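Local structure of GrgF (Penicillium sp. sh18, 6LZH) at residues Gly117-Leu122 with Leu216-Leu221; Ala136-Ile141 with Lys267-Trp272; Ala189-Pro194 with Asp240-Thr245; Pro231-Thr236 with Leu285-Arg290; Asn250-Met255 with Lys259-Leu264. The protein acts as a polyketide transferase of the alpha/beta hydrolase fold in the biosynthesis of the fungal polyketide gregatin A, probably through Claisen condensation. One frame throughout, in Å; residues are numbered along the deposited sequence.

Interaction 1: Gly117-Leu122 with Leu216-Leu221; sequences GGNVTL and LSWNIL. With NA (sodium ion), chain D.
Asn119 is where helix segment 117-122 first meets the loop 216-221. Its CG stands anti to the backbone N (chi1 -180°), which carries the amide off the helix and between Trp218 and Ile220. OD1 accepts the indole N-H in a nearly straight bond, with Trp218 NE1 to Asn119 OD1 at 2.9 Å and an N-H...O angle of 164°. The donor lies in the carbonyl plane, on a lone pair. The amide meets the indole at its edge, the two planes 37° apart. The other branch, Asn119 ND2, rests against Ile220 CB at 3.6 Å. A water links the same Asn119 ND2 to the backbone N of Ile220, accepting from both. ND2 also donates to Leu140 O. The buried amide is therefore held at both ends and its rotation fixed.

The helix begins at the probable nucleophile elbow, the strand-turn-helix of alpha/beta hydrolases. Gly117 belongs to its GxCxG pattern, just after the likely nucleophile Cys115.

Val120 turns away, onto Gln87 and Leu91 of helix 84-99. One turn on from Gly118, Leu122 points at the loop again. Leu122 CB meets Ile220 CD1 at 4.3 Å. The same Ile220 CD1 lies 3.7 Å from the backbone O of Asn119. On the far side of the loop Trp218 O binds a sodium ion at 2.2 Å, and Ser215 O and three waters are its other ligands. Trp218 also packs on Ser217 of the second subunit.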
# COMPACT_ATOMS: atom_id res chain seq x y z
N GLY A 117 6.33 11.52 -9.70
CA GLY A 117 5.12 12.30 -9.51
C GLY A 117 4.00 11.93 -10.47
O GLY A 117 2.83 12.09 -10.13
N GLY A 118 4.35 11.39 -11.64
CA GLY A 118 3.35 10.95 -12.59
C GLY A 118 2.72 9.64 -12.21
O GLY A 118 1.55 9.41 -12.49
N ASN A 119 3.49 8.77 -11.56
CA ASN A 119 2.93 7.56 -10.97
C ASN A 119 1.90 7.92 -9.91
O ASN A 119 0.75 7.45 -9.96
CB ASN A 119 4.07 6.72 -10.39
CG ASN A 119 3.60 5.41 -9.74
OD1 ASN A 119 2.79 5.42 -8.83
ND2 ASN A 119 4.15 4.30 -10.21
N VAL A 120 2.27 8.78 -8.98
CA VAL A 120 1.35 9.18 -7.90
C VAL A 120 0.13 9.92 -8.47
O VAL A 120 -0.99 9.77 -7.97
CB VAL A 120 2.14 10.04 -6.89
CG1 VAL A 120 1.23 10.75 -5.93
CG2 VAL A 120 3.15 9.16 -6.14
N THR A 121 0.35 10.75 -9.49
CA THR A 121 -0.75 11.46 -10.14
C THR A 121 -1.78 10.48 -10.73
O THR A 121 -2.99 10.64 -10.53
CB THR A 121 -0.19 12.39 -11.23
OG1 THR A 121 0.47 13.51 -10.62
CG2 THR A 121 -1.31 12.95 -12.16
N LEU A 122 -1.31 9.48 -11.49
CA LEU A 122 -2.24 8.50 -12.05
C LEU A 122 -2.99 7.74 -10.96
O LEU A 122 -4.18 7.45 -11.09
CB LEU A 122 -1.48 7.54 -12.96
CG LEU A 122 -0.89 8.19 -14.22
CD1 LEU A 122 0.12 7.29 -14.90
CD2 LEU A 122 -1.98 8.65 -15.20
N LEU A 216 7.49 -2.57 -3.39
CA LEU A 216 7.17 -3.93 -3.83
C LEU A 216 5.68 -4.21 -3.74
O LEU A 216 5.18 -5.05 -4.50
CB LEU A 216 7.93 -4.97 -3.00
CG LEU A 216 9.42 -5.20 -3.25
CD1 LEU A 216 9.86 -6.39 -2.41
CD2 LEU A 216 9.75 -5.41 -4.74
N SER A 217 4.97 -3.53 -2.85
CA SER A 217 3.53 -3.71 -2.70
C SER A 217 2.73 -2.70 -3.51
O SER A 217 1.49 -2.67 -3.39
CB SER A 217 3.11 -3.61 -1.24
OG SER A 217 3.56 -2.39 -0.65
N TRP A 218 3.40 -1.87 -4.30
CA TRP A 218 2.76 -0.82 -5.08
C TRP A 218 2.96 -1.14 -6.55
O TRP A 218 4.10 -1.20 -7.03
CB TRP A 218 3.35 0.54 -4.72
CG TRP A 218 2.69 1.67 -5.43
CD1 TRP A 218 3.15 2.33 -6.53
CD2 TRP A 218 1.43 2.28 -5.09
NE1 TRP A 218 2.26 3.32 -6.91
CE2 TRP A 218 1.20 3.31 -6.04
CE3 TRP A 218 0.49 2.06 -4.08
CZ2 TRP A 218 0.06 4.12 -6.00
CZ3 TRP A 218 -0.65 2.87 -4.05
CH2 TRP A 218 -0.85 3.89 -5.00
N ASN A 219 1.86 -1.37 -7.27
CA ASN A 219 1.91 -1.69 -8.69
C ASN A 219 0.86 -0.83 -9.37
O ASN A 219 -0.33 -1.15 -9.32
CB ASN A 219 1.67 -3.17 -8.95
CG ASN A 219 1.72 -3.52 -10.42
OD1 ASN A 219 1.98 -2.64 -11.27
ND2 ASN A 219 1.49 -4.79 -10.74
N ILE A 220 1.31 0.28 -9.97
CA ILE A 220 0.41 1.23 -10.61
C ILE A 220 -0.43 0.55 -11.69
O ILE A 220 -1.58 0.94 -11.93
CB ILE A 220 1.24 2.42 -11.17
CG1 ILE A 220 0.34 3.54 -11.65
CG2 ILE A 220 2.21 1.97 -12.26
CD1 ILE A 220 -0.58 4.05 -10.55
N LEU A 221 0.11 -0.48 -12.34
CA LEU A 221 -0.65 -1.19 -13.36
C LEU A 221 -1.93 -1.80 -12.80
O LEU A 221 -2.86 -2.07 -13.56
CB LEU A 221 0.20 -2.30 -14.00
CG LEU A 221 1.44 -1.90 -14.79
CD1 LEU A 221 2.04 -3.10 -15.49
CD2 LEU A 221 1.13 -0.81 -15.79
NA NA D . 6.22 -1.42 -7.40
O HOH W 1 4.15 1.19 -9.75
O HOH W 2 5.61 -3.75 -7.44
O HOH W 3 6.29 -1.92 -9.94
O HOH W 4 6.70 0.95 -7.92

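Interaction 2: Ala136-Ile141 with Lys267-Trp272; sequences AVAPLI and KGHLDW
His269 carries its CG anti to the backbone N (chi1 -171°), and this extends the imidazole across to Ala138. Trp272 CG lies between the backbone N and the carbonyl carbon (chi1 59°), which folds the indole back toward Val137. The imidazole arrives edge first: His269 CE1 lies 3.4 Å from Ala138 O, which sits near the ring plane. The methyl of Ala138 adds a second touch, its CB 3.6 Å from His269 ND1. Further along, Val137 CG1 meets Trp272 CZ2 at 4.2 Å, the two side chains crossing obliquely. Trp272 NE1 gives a weak bond to His269 O at 3.0 Å. Leu270 O lies over one indole face, toward its rim.

Ala138 is where the chain leaves strand 133-137 of the central sheet. His269 is the probable histidine of a Cys-His-Asp triad. Its ND1 is hydrogen-bonded to Asp240 OD2, and its ring touches Cys115. A leucine in place of His269 would probably leave Asp240 OD2 without its histidine partner and Cys115 without its imidazole neighbour.

No hydrogen bond crosses between the two segments. The carbonyl of Ala138 faces the CE1 C-H of His269, which is probably polarised. Otherwise the contact is van der Waals, and the polar hold on the ring comes from Asp240.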
# COMPACT_ATOMS: atom_id res chain seq x y z
N ALA A 136 0.33 12.76 -16.86
CA ALA A 136 1.54 12.10 -16.38
C ALA A 136 2.65 12.30 -17.42
O ALA A 136 2.49 11.90 -18.58
CB ALA A 136 1.30 10.61 -16.12
N VAL A 137 3.74 12.92 -17.01
CA VAL A 137 4.89 13.16 -17.88
C VAL A 137 6.02 12.23 -17.48
O VAL A 137 6.49 12.27 -16.34
CB VAL A 137 5.35 14.63 -17.80
CG1 VAL A 137 6.55 14.81 -18.69
CG2 VAL A 137 4.21 15.58 -18.16
N ALA A 138 6.47 11.40 -18.45
CA ALA A 138 7.50 10.39 -18.27
C ALA A 138 7.34 9.64 -16.94
O ALA A 138 8.29 9.59 -16.15
CB ALA A 138 8.88 11.03 -18.38
N PRO A 139 6.17 9.04 -16.67
CA PRO A 139 5.95 8.45 -15.34
C PRO A 139 6.86 7.27 -15.06
O PRO A 139 7.14 6.45 -15.94
CB PRO A 139 4.48 8.01 -15.38
CG PRO A 139 4.17 7.82 -16.85
CD PRO A 139 4.96 8.95 -17.51
N LEU A 140 7.31 7.18 -13.81
CA LEU A 140 8.09 6.03 -13.36
C LEU A 140 7.12 4.91 -13.01
O LEU A 140 6.26 5.09 -12.15
CB LEU A 140 8.95 6.42 -12.15
CG LEU A 140 9.69 5.41 -11.27
CD1 LEU A 140 10.32 4.30 -12.08
CD2 LEU A 140 10.76 6.16 -10.49
N ILE A 141 7.20 3.79 -13.73
CA ILE A 141 6.20 2.73 -13.61
C ILE A 141 6.67 1.62 -12.68
O ILE A 141 5.87 1.09 -11.89
CB ILE A 141 5.85 2.17 -15.01
CG1 ILE A 141 5.23 3.24 -15.90
CG2 ILE A 141 4.91 0.98 -14.89
CD1 ILE A 141 4.10 4.03 -15.25
N LYS A 267 13.33 12.34 -27.76
CA LYS A 267 13.69 12.85 -26.44
C LYS A 267 13.79 11.71 -25.44
O LYS A 267 13.07 10.71 -25.52
CB LYS A 267 12.68 13.88 -25.95
CG LYS A 267 12.46 15.05 -26.92
CD LYS A 267 13.78 15.74 -27.25
CE LYS A 267 13.54 16.90 -28.21
NZ LYS A 267 14.81 17.62 -28.52
N GLY A 268 14.70 11.89 -24.48
CA GLY A 268 14.85 11.00 -23.35
C GLY A 268 14.11 11.53 -22.13
O GLY A 268 13.24 12.39 -22.23
N HIS A 269 14.52 11.02 -20.96
CA HIS A 269 13.74 11.22 -19.74
C HIS A 269 13.70 12.68 -19.32
O HIS A 269 12.70 13.14 -18.76
CB HIS A 269 14.32 10.40 -18.59
CG HIS A 269 13.44 10.40 -17.37
ND1 HIS A 269 12.14 9.94 -17.39
CD2 HIS A 269 13.68 10.82 -16.10
CE1 HIS A 269 11.61 10.07 -16.19
NE2 HIS A 269 12.53 10.59 -15.39
N LEU A 270 14.78 13.41 -19.56
CA LEU A 270 14.95 14.78 -19.12
C LEU A 270 15.23 15.75 -20.24
O LEU A 270 14.80 16.91 -20.16
CB LEU A 270 16.12 14.85 -18.13
CG LEU A 270 16.00 15.77 -16.92
CD1 LEU A 270 14.91 15.22 -16.04
CD2 LEU A 270 17.35 15.81 -16.19
N ASP A 271 15.96 15.33 -21.27
CA ASP A 271 16.47 16.28 -22.26
C ASP A 271 15.37 16.92 -23.09
O ASP A 271 15.66 17.85 -23.86
CB ASP A 271 17.51 15.60 -23.17
CG ASP A 271 17.00 14.34 -23.83
OD1 ASP A 271 15.85 14.34 -24.35
OD2 ASP A 271 17.77 13.35 -23.88
N TRP A 272 14.12 16.50 -22.93
CA TRP A 272 13.05 17.26 -23.57
C TRP A 272 12.97 18.69 -23.04
O TRP A 272 12.37 19.54 -23.70
CB TRP A 272 11.70 16.54 -23.39
CG TRP A 272 11.33 16.32 -21.98
CD1 TRP A 272 11.57 15.21 -21.22
CD2 TRP A 272 10.66 17.25 -21.12
NE1 TRP A 272 11.10 15.39 -19.95
CE2 TRP A 272 10.53 16.64 -19.86
CE3 TRP A 272 10.15 18.54 -21.29
CZ2 TRP A 272 9.91 17.28 -18.77
CZ3 TRP A 272 9.54 19.18 -20.20
CH2 TRP A 272 9.43 18.54 -18.97

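Interaction 3: Ala189-Pro194 with Asp240-Thr245; sequences AAEMMP and DVSCPT
The carboxylate of Glu191 turns one oxygen, OE2, to the hydroxyl of Ser242. Ser242 OG donates to Glu191 OE2 at 3.3 Å, a weak bond. The second flat group is the carboxylate of Asp240, which works within its own loop. Cys243 N reaches Asp240 OD1 at 2.8 Å from above the carboxylate plane, 50° out of it. Ser242 N adds a weak bond to the same oxygen.

Met192 comes to Ser242 from the next position on the helix. Its chain is bent at chi2 (-74°) and chi3, and this brings Met192 CE, the methyl, to 3.1 Å from Ser242 OG. The hydroxyl thus lies between a carboxylate oxygen and a methyl group.

The bond from Cys243 N makes an Asx motif of the turn after strand 232-237. That turn holds Asp240, the probable acid of the Cys-His-Asp triad. Helix 187-198 belongs to the long insertion between strands 133-137 and 232-237. This is consistent with the lid region of alpha/beta hydrolases, and Met192 also touches His269.

The turn is closed from its far end as well. Asp240 N donates to Thr245 OG1 at 3.0 Å, and Thr245 N to Asp240 O at 3.1 Å. Pro244 stands at the N-cap position of helix 245-254.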
# COMPACT_ATOMS: atom_id res chain seq x y z
N ALA A 189 17.65 6.75 -10.38
CA ALA A 189 18.18 7.78 -9.49
C ALA A 189 19.66 8.02 -9.77
O ALA A 189 20.10 9.17 -9.92
CB ALA A 189 17.96 7.38 -8.03
N ALA A 190 20.44 6.94 -9.87
CA ALA A 190 21.87 7.09 -10.10
C ALA A 190 22.16 7.68 -11.48
O ALA A 190 23.19 8.33 -11.67
CB ALA A 190 22.56 5.74 -9.92
N GLU A 191 21.26 7.45 -12.45
CA GLU A 191 21.44 8.01 -13.79
C GLU A 191 21.06 9.49 -13.83
O GLU A 191 21.70 10.27 -14.54
CB GLU A 191 20.58 7.25 -14.80
CG GLU A 191 21.30 6.17 -15.54
CD GLU A 191 20.34 5.20 -16.20
OE1 GLU A 191 20.73 4.04 -16.43
OE2 GLU A 191 19.19 5.62 -16.49
N MET A 192 20.00 9.87 -13.13
CA MET A 192 19.54 11.25 -13.20
C MET A 192 20.41 12.19 -12.38
O MET A 192 20.64 13.33 -12.80
CB MET A 192 18.08 11.33 -12.74
CG MET A 192 17.13 10.61 -13.67
SD MET A 192 16.88 11.54 -15.20
CE MET A 192 18.07 10.76 -16.30
N MET A 193 20.91 11.72 -11.23
CA MET A 193 21.63 12.59 -10.30
C MET A 193 22.77 13.37 -10.94
O MET A 193 22.82 14.60 -10.77
CB MET A 193 22.11 11.75 -9.10
CG MET A 193 23.31 12.34 -8.35
SD MET A 193 23.94 11.25 -7.05
CE MET A 193 24.73 9.96 -8.01
N PRO A 194 23.69 12.76 -11.70
CA PRO A 194 24.78 13.56 -12.28
C PRO A 194 24.31 14.60 -13.28
O PRO A 194 24.88 15.70 -13.33
CB PRO A 194 25.68 12.50 -12.94
CG PRO A 194 25.34 11.24 -12.26
CD PRO A 194 23.87 11.33 -12.01
N ASP A 240 13.20 7.24 -23.74
CA ASP A 240 13.38 7.28 -22.30
C ASP A 240 14.04 5.97 -21.87
O ASP A 240 13.41 4.91 -21.91
CB ASP A 240 12.05 7.50 -21.57
CG ASP A 240 12.25 7.99 -20.13
OD1 ASP A 240 13.29 7.63 -19.51
OD2 ASP A 240 11.37 8.73 -19.61
N VAL A 241 15.31 6.04 -21.46
CA VAL A 241 16.01 4.87 -20.97
C VAL A 241 16.10 4.85 -19.45
O VAL A 241 16.51 3.83 -18.87
CB VAL A 241 17.42 4.77 -21.60
CG1 VAL A 241 17.28 4.50 -23.10
CG2 VAL A 241 18.21 6.05 -21.36
N SER A 242 15.68 5.92 -18.77
CA SER A 242 15.64 6.03 -17.32
C SER A 242 14.33 5.48 -16.75
O SER A 242 14.34 4.65 -15.84
CB SER A 242 15.84 7.49 -16.90
OG SER A 242 17.07 7.98 -17.39
N CYS A 243 13.20 5.97 -17.26
CA CYS A 243 11.88 5.38 -17.05
C CYS A 243 11.51 4.74 -18.38
O CYS A 243 10.92 5.41 -19.24
CB CYS A 243 10.83 6.44 -16.68
SG CYS A 243 10.97 7.17 -15.08
N PRO A 244 11.83 3.44 -18.60
CA PRO A 244 11.70 2.84 -19.94
C PRO A 244 10.41 3.20 -20.67
O PRO A 244 9.31 3.03 -20.14
CB PRO A 244 11.77 1.34 -19.64
CG PRO A 244 12.71 1.26 -18.44
CD PRO A 244 12.41 2.50 -17.62
N THR A 245 10.55 3.73 -21.88
CA THR A 245 9.38 4.01 -22.72
C THR A 245 8.45 2.81 -22.80
O THR A 245 7.22 2.96 -22.77
CB THR A 245 9.85 4.45 -24.11
OG1 THR A 245 10.65 5.64 -24.00
CG2 THR A 245 8.67 4.71 -25.06

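Interaction 4: Pro231-Thr236 with Leu285-Arg290; sequences PAMMVT and LDFLKR
Phe287 lays one face of its ring against Met233. Met233 CB stands almost over the middle, 3.6 Å from the ring centroid and 8° off the normal, a CH-pi contact. From there the extended methionine chain runs back toward the helix while the ring points to the strand, so the two side chains slide past each other in opposite directions. This sets Met233 SD obliquely above the ring, 4.3 Å from its centroid, as a Met-aromatic contact. The torsion of Phe287 (chi1 170°, CG anti to the backbone N) carries the ring from the helix toward the strand. Phe287 CZ is 3.6 Å from Met233 N. At the edge, near the ring plane, lies Pro231 C, and Pro231 CB is 4.1 Å from Phe287 CZ.

Replacing Phe287 by an alanine would probably open a gap between helix and strand and leave Met233 CB and SD without their aromatic partner.

Beside the ring, Arg290 NE bridges to Asp286 OD2 at 2.8 Å, and its NH2 pairs with Glu260. The arrangement is that of an alpha/beta hydrolase fold: the C-terminal helix 277-292 packs by an aromatic ring on strand 232-237 of the central, mostly parallel sheet.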
# COMPACT_ATOMS: atom_id res chain seq x y z
N PRO A 231 -10.58 11.94 -17.61
CA PRO A 231 -9.65 12.02 -18.75
C PRO A 231 -8.20 12.07 -18.28
O PRO A 231 -7.85 12.80 -17.36
CB PRO A 231 -10.06 13.33 -19.44
CG PRO A 231 -11.43 13.61 -18.97
CD PRO A 231 -11.53 13.06 -17.58
N ALA A 232 -7.35 11.29 -18.95
CA ALA A 232 -5.95 11.14 -18.56
C ALA A 232 -5.05 11.25 -19.78
O ALA A 232 -5.36 10.72 -20.85
CB ALA A 232 -5.70 9.80 -17.86
N MET A 233 -3.93 11.95 -19.62
CA MET A 233 -2.97 12.11 -20.70
C MET A 233 -1.61 11.62 -20.25
O MET A 233 -1.14 12.00 -19.17
CB MET A 233 -2.87 13.57 -21.12
CG MET A 233 -1.81 13.79 -22.14
SD MET A 233 -1.83 15.53 -22.68
CE MET A 233 -0.54 15.48 -23.93
N MET A 234 -0.96 10.81 -21.07
CA MET A 234 0.42 10.45 -20.81
C MET A 234 1.32 11.13 -21.82
O MET A 234 1.01 11.18 -23.02
CB MET A 234 0.65 8.94 -20.89
CG MET A 234 2.02 8.57 -20.32
SD MET A 234 2.24 6.79 -20.29
CE MET A 234 1.08 6.28 -19.02
N VAL A 235 2.45 11.63 -21.33
CA VAL A 235 3.46 12.30 -22.16
C VAL A 235 4.76 11.53 -22.01
O VAL A 235 5.42 11.60 -20.96
CB VAL A 235 3.63 13.77 -21.77
CG1 VAL A 235 4.72 14.42 -22.63
CG2 VAL A 235 2.29 14.48 -21.92
N THR A 236 5.13 10.80 -23.06
CA THR A 236 6.16 9.78 -22.98
C THR A 236 7.30 10.14 -23.92
O THR A 236 7.09 10.21 -25.14
CB THR A 236 5.58 8.40 -23.33
OG1 THR A 236 4.66 7.98 -22.31
CG2 THR A 236 6.67 7.36 -23.47
N LEU A 285 -1.97 21.97 -22.48
CA LEU A 285 -2.98 22.99 -22.26
C LEU A 285 -4.24 22.72 -23.10
O LEU A 285 -5.37 22.88 -22.62
CB LEU A 285 -2.39 24.36 -22.58
CG LEU A 285 -3.40 25.50 -22.56
CD1 LEU A 285 -3.77 25.78 -21.11
CD2 LEU A 285 -2.78 26.73 -23.22
N ASP A 286 -4.05 22.29 -24.35
CA ASP A 286 -5.20 21.97 -25.19
C ASP A 286 -5.99 20.78 -24.63
O ASP A 286 -7.22 20.79 -24.61
CB ASP A 286 -4.73 21.67 -26.62
CG ASP A 286 -5.88 21.59 -27.60
OD1 ASP A 286 -6.48 22.64 -27.88
OD2 ASP A 286 -6.20 20.47 -28.08
N PHE A 287 -5.27 19.76 -24.16
CA PHE A 287 -5.91 18.64 -23.48
C PHE A 287 -6.76 19.13 -22.31
O PHE A 287 -7.93 18.76 -22.18
CB PHE A 287 -4.84 17.66 -22.99
CG PHE A 287 -5.36 16.59 -22.07
CD1 PHE A 287 -6.01 15.47 -22.58
CD2 PHE A 287 -5.20 16.70 -20.70
CE1 PHE A 287 -6.48 14.47 -21.71
CE2 PHE A 287 -5.67 15.69 -19.84
CZ PHE A 287 -6.31 14.60 -20.34
N LEU A 288 -6.18 19.96 -21.45
CA LEU A 288 -6.92 20.50 -20.31
C LEU A 288 -8.11 21.35 -20.76
O LEU A 288 -9.18 21.29 -20.14
CB LEU A 288 -5.99 21.32 -19.42
CG LEU A 288 -4.86 20.53 -18.70
CD1 LEU A 288 -3.94 21.45 -17.90
CD2 LEU A 288 -5.40 19.42 -17.79
N LYS A 289 -7.93 22.17 -21.80
CA LYS A 289 -9.03 23.03 -22.25
C LYS A 289 -10.19 22.19 -22.79
O LYS A 289 -11.35 22.47 -22.49
CB LYS A 289 -8.55 24.01 -23.33
CG LYS A 289 -7.71 25.16 -22.79
CD LYS A 289 -7.19 26.06 -23.91
CE LYS A 289 -7.69 27.49 -23.71
NZ LYS A 289 -6.95 28.51 -24.50
N ARG A 290 -9.87 21.15 -23.56
CA ARG A 290 -10.91 20.31 -24.14
C ARG A 290 -11.69 19.54 -23.07
O ARG A 290 -12.92 19.43 -23.15
CB ARG A 290 -10.29 19.35 -25.16
CG ARG A 290 -9.77 20.05 -26.41
CD ARG A 290 -9.35 19.04 -27.49
NE ARG A 290 -8.00 18.51 -27.25
CZ ARG A 290 -7.74 17.33 -26.71
NH1 ARG A 290 -8.72 16.51 -26.34
NH2 ARG A 290 -6.49 16.95 -26.54

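Interaction 5: Asn250-Met255 with Lys259-Leu264; sequences NCFEHM and KELDIL. With NA (sodium ion), chain C.
Lys259 sends its ammonium group into the end of helix 245-254 and there satisfies two backbone carbonyls. Lys259 NZ donates to Phe252 O at 2.7 Å. Lys259 NZ also donates to Met255 O at 2.6 Å, from above the plane of that carbonyl. Phe252 O has a second donor, Met255 N, which reaches it from the opposite face. The carbonyl-rich helix end is likely to favour the charged lysine. His254 ND1 adds a bond to Asn250 O at 2.8 Å, also shared with a backbone N-H.

The lysine chain is extended beyond CG and passes over one face of Phe252. Lys259 CD is 3.9 Å from the Phe252 ring centroid, and NZ makes an off-centre cation-pi contact with the same ring. Leu261 CB lies over the opposite face, also 3.9 Å from the Phe252 centroid, so the ring is clasped between two residues of the strand.

Helix and strand are the second and third elements of a beta-alpha-beta unit, strand 232-237, helix 245-254 and strand 259-264. Segments 250-254 and 259-264 run nearly antiparallel, their directions 160° apart.

On the other side of the strand Glu260 OE2 is hydrogen-bonded to His291, beside its stronger partner Arg290. Asp262 OD1 binds a sodium ion at 2.4 Å, and Ile263 O binds it at 2.4 Å. Two waters also bind it, and one of them donates to Asp262 OD2.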
# COMPACT_ATOMS: atom_id res chain seq x y z
N ASN A 250 3.27 0.45 -21.61
CA ASN A 250 2.56 -0.64 -20.94
C ASN A 250 1.52 -0.09 -19.99
O ASN A 250 0.36 -0.54 -19.98
CB ASN A 250 3.57 -1.54 -20.22
CG ASN A 250 4.29 -2.50 -21.17
OD1 ASN A 250 3.83 -2.71 -22.31
ND2 ASN A 250 5.39 -3.10 -20.73
N CYS A 251 1.89 0.92 -19.20
CA CYS A 251 0.91 1.55 -18.32
C CYS A 251 -0.24 2.16 -19.13
O CYS A 251 -1.42 1.96 -18.81
CB CYS A 251 1.61 2.59 -17.45
SG CYS A 251 0.53 3.35 -16.20
N PHE A 252 0.09 2.91 -20.19
CA PHE A 252 -0.95 3.48 -21.04
C PHE A 252 -1.87 2.39 -21.59
O PHE A 252 -3.09 2.57 -21.65
CB PHE A 252 -0.35 4.28 -22.20
CG PHE A 252 -1.37 5.10 -22.97
CD1 PHE A 252 -1.79 6.33 -22.48
CD2 PHE A 252 -1.91 4.64 -24.16
CE1 PHE A 252 -2.73 7.09 -23.14
CE2 PHE A 252 -2.87 5.42 -24.87
CZ PHE A 252 -3.28 6.64 -24.34
N GLU A 253 -1.30 1.25 -21.97
CA GLU A 253 -2.12 0.19 -22.53
C GLU A 253 -3.11 -0.36 -21.50
O GLU A 253 -4.22 -0.74 -21.86
CB GLU A 253 -1.23 -0.92 -23.11
CG GLU A 253 -0.52 -0.45 -24.37
CD GLU A 253 0.34 -1.50 -25.04
OE1 GLU A 253 -0.22 -2.47 -25.59
OE2 GLU A 253 1.58 -1.35 -25.03
N HIS A 254 -2.73 -0.35 -20.21
CA HIS A 254 -3.62 -0.82 -19.15
C HIS A 254 -4.71 0.18 -18.80
O HIS A 254 -5.71 -0.20 -18.17
CB HIS A 254 -2.81 -1.14 -17.89
CG HIS A 254 -2.10 -2.46 -17.95
ND1 HIS A 254 -0.87 -2.61 -18.55
CD2 HIS A 254 -2.46 -3.68 -17.49
CE1 HIS A 254 -0.49 -3.88 -18.45
NE2 HIS A 254 -1.44 -4.55 -17.81
N MET A 255 -4.56 1.44 -19.19
CA MET A 255 -5.60 2.42 -18.90
C MET A 255 -6.78 2.27 -19.88
O MET A 255 -6.65 1.76 -20.99
CB MET A 255 -5.02 3.84 -18.97
CG MET A 255 -3.96 4.08 -17.89
SD MET A 255 -2.80 5.42 -18.28
CE MET A 255 -3.90 6.82 -18.36
N LYS A 259 -8.38 8.41 -22.77
CA LYS A 259 -6.96 8.54 -22.48
C LYS A 259 -6.27 9.02 -23.73
O LYS A 259 -6.67 8.66 -24.84
CB LYS A 259 -6.34 7.22 -21.99
CG LYS A 259 -6.41 6.11 -23.04
CD LYS A 259 -5.90 4.78 -22.51
CE LYS A 259 -5.88 3.73 -23.62
NZ LYS A 259 -5.29 2.45 -23.14
N GLU A 260 -5.26 9.86 -23.57
CA GLU A 260 -4.57 10.43 -24.72
C GLU A 260 -3.06 10.37 -24.50
O GLU A 260 -2.57 10.62 -23.40
CB GLU A 260 -5.00 11.89 -24.98
CG GLU A 260 -6.50 12.03 -25.23
CD GLU A 260 -6.92 13.45 -25.57
OE1 GLU A 260 -6.03 14.27 -25.93
OE2 GLU A 260 -8.13 13.74 -25.49
N LEU A 261 -2.34 10.03 -25.57
CA LEU A 261 -0.90 9.82 -25.53
C LEU A 261 -0.19 10.84 -26.40
O LEU A 261 -0.55 11.02 -27.57
CB LEU A 261 -0.55 8.41 -26.02
CG LEU A 261 0.95 8.09 -26.10
CD1 LEU A 261 1.60 8.10 -24.71
CD2 LEU A 261 1.15 6.74 -26.79
N ASP A 262 0.84 11.47 -25.85
CA ASP A 262 1.78 12.27 -26.63
C ASP A 262 3.17 11.66 -26.50
O ASP A 262 3.65 11.46 -25.38
CB ASP A 262 1.80 13.73 -26.16
CG ASP A 262 2.69 14.61 -27.02
OD1 ASP A 262 3.00 14.17 -28.15
OD2 ASP A 262 3.04 15.72 -26.58
N ILE A 263 3.80 11.34 -27.63
CA ILE A 263 5.18 10.87 -27.65
C ILE A 263 6.09 12.05 -27.94
O ILE A 263 5.90 12.73 -28.95
CB ILE A 263 5.38 9.77 -28.72
CG1 ILE A 263 4.42 8.61 -28.50
CG2 ILE A 263 6.84 9.29 -28.71
CD1 ILE A 263 4.76 7.75 -27.31
N LEU A 264 7.11 12.26 -27.11
CA LEU A 264 8.07 13.34 -27.38
C LEU A 264 9.17 12.76 -28.27
O LEU A 264 10.10 12.11 -27.79
CB LEU A 264 8.64 13.91 -26.09
CG LEU A 264 7.65 14.42 -25.05
CD1 LEU A 264 8.39 15.07 -23.90
CD2 LEU A 264 6.67 15.41 -25.67
NA NA C . 4.56 14.45 -30.00
O HOH W 5 4.77 16.55 -28.70
O HOH W 6 7.14 15.29 -30.57

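How the interactions relate
From the N terminus, the helix after the nucleophile elbow opens interaction 1, which closes at loop 216-221. Strand 133-137 opens interaction 2 before that, so the two cross. Its loop closes at 267-272. Interaction 3 opens at helix 187-198 and closes at 240-245. It crosses interaction 1 and nests inside interaction 2. Interaction 4 runs from strand 232-237 to the C-terminal helix and crosses interactions 2 and 3. Interaction 5 is the short loop, nested within both 2 and 4. Strands 133-137, 232-237 and 259-264 are neighbours, so one sheet ties interactions 2, 4 and 5 together. The bond of His269 to Asp240 joins 2 to 3.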